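PDB 4A9V: PHOX from Pseudomonas fluorescens, which hydrolyses phosphate monoesters as an alkaline phosphatase, using a complex iron-calcium cofactor held in a beta-propeller. Local coordinates for residues G482-A486 / F538-Q542. Sequence-based numbering, arbitrary orientation.
Sequences GFDKA and FSPDQ
Q542 and K485 join two hairpin turns on neighbouring sheets of the beta-propeller, away from the metal cofactor: the turn after strand 478-483 meets the type I turn S539-Q542 between strands 532-538 and 544-550. The Q542 carboxamide lies at the centre of the contact. Its OE1 takes the backbone N-H of K485 at 2.9 Å in a nearly straight bond (169°), the donor lying 32° out of the carbonyl plane, and also accepts from a water that in turn receives the N-H of A486. NE2 turns back to its own turn, with weak bonds to the carbonyls of S539 and P540. The chain bends at chi2, and this fold-back lets one amide serve both turns. K485 runs extended beyond CG, its methylenes passing obliquely over the amide, with CG 3.6 Å from Q542 CD, until NZ reaches P540 O at 2.9 Å. With only the methyl group of an alanine in place of Q542, the K485 N-H would probably lose its acceptor and the lysine chain the amide it lies against. Next to this, the D484 methylene makes a CH-pi contact over one face of F538, with CB 3.9 Å from the ring centroid and 15° off the normal. Further out, the F538 ring also meets W490, and the D484 carboxylate stays within its own hairpin, where OD2 forms a salt bridge with R488 NE and accepts the N-H of W490 NE1.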
# COMPACT_ATOMS: atom_id res chain seq x y z
N GLY A 482 -1.80 0.58 -10.76
CA GLY A 482 -1.92 1.99 -11.10
C GLY A 482 -2.52 2.14 -12.48
O GLY A 482 -2.16 1.41 -13.38
N PHE A 483 -3.36 3.15 -12.66
CA PHE A 483 -3.78 3.57 -13.99
C PHE A 483 -2.93 4.73 -14.46
O PHE A 483 -2.57 5.61 -13.66
CB PHE A 483 -5.25 3.99 -14.00
CG PHE A 483 -6.21 2.87 -14.27
CD1 PHE A 483 -6.34 2.37 -15.56
CD2 PHE A 483 -7.00 2.33 -13.26
CE1 PHE A 483 -7.22 1.35 -15.83
CE2 PHE A 483 -7.87 1.30 -13.53
CZ PHE A 483 -8.00 0.83 -14.82
N ASP A 484 -2.68 4.80 -15.76
CA ASP A 484 -2.24 6.04 -16.36
C ASP A 484 -3.40 6.73 -17.07
O ASP A 484 -4.53 6.22 -17.10
CB ASP A 484 -1.04 5.81 -17.30
CG ASP A 484 -1.35 4.87 -18.45
OD1 ASP A 484 -2.51 4.81 -18.89
OD2 ASP A 484 -0.38 4.27 -18.97
N LYS A 485 -3.16 7.93 -17.57
CA LYS A 485 -4.23 8.76 -18.11
C LYS A 485 -4.87 8.12 -19.33
O LYS A 485 -6.06 8.32 -19.59
CB LYS A 485 -3.70 10.15 -18.47
CG LYS A 485 -3.36 11.01 -17.26
CD LYS A 485 -2.79 12.35 -17.69
CE LYS A 485 -2.42 13.21 -16.49
NZ LYS A 485 -1.85 14.52 -16.90
N ALA A 486 -4.10 7.33 -20.07
CA ALA A 486 -4.61 6.66 -21.26
C ALA A 486 -5.55 5.50 -20.91
O ALA A 486 -6.27 5.03 -21.77
CB ALA A 486 -3.46 6.15 -22.11
N PHE A 538 3.19 8.63 -12.23
CA PHE A 538 3.59 9.13 -13.53
C PHE A 538 3.88 10.62 -13.44
O PHE A 538 3.20 11.36 -12.75
CB PHE A 538 2.48 8.88 -14.56
CG PHE A 538 2.31 7.44 -14.92
CD1 PHE A 538 1.53 6.60 -14.14
CD2 PHE A 538 2.92 6.92 -16.04
CE1 PHE A 538 1.45 5.25 -14.43
CE2 PHE A 538 2.85 5.57 -16.34
CZ PHE A 538 2.09 4.74 -15.54
N SER A 539 4.81 11.09 -14.27
CA SER A 539 4.87 12.51 -14.54
C SER A 539 3.56 12.94 -15.19
O SER A 539 2.92 12.15 -15.88
CB SER A 539 6.06 12.82 -15.45
OG SER A 539 5.94 12.10 -16.66
N PRO A 540 3.23 14.24 -15.10
CA PRO A 540 1.97 14.67 -15.72
C PRO A 540 1.91 14.40 -17.22
O PRO A 540 0.86 13.97 -17.72
CB PRO A 540 1.93 16.17 -15.39
CG PRO A 540 2.62 16.24 -14.07
CD PRO A 540 3.74 15.24 -14.15
N ASP A 541 3.04 14.50 -17.91
CA ASP A 541 3.09 14.25 -19.34
C ASP A 541 3.18 12.77 -19.72
O ASP A 541 3.13 12.45 -20.91
CB ASP A 541 4.21 15.07 -20.01
CG ASP A 541 5.62 14.58 -19.65
OD1 ASP A 541 5.77 13.55 -18.96
OD2 ASP A 541 6.59 15.26 -20.06
N GLN A 542 3.21 11.89 -18.72
CA GLN A 542 3.13 10.44 -18.93
C GLN A 542 4.36 9.86 -19.61
O GLN A 542 4.37 8.69 -20.00
CB GLN A 542 1.86 10.07 -19.70
CG GLN A 542 0.59 10.72 -19.19
CD GLN A 542 0.12 10.12 -17.88
OE1 GLN A 542 -0.55 9.10 -17.87
NE2 GLN A 542 0.37 10.82 -16.78
O HOH W 1 -1.01 7.88 -20.27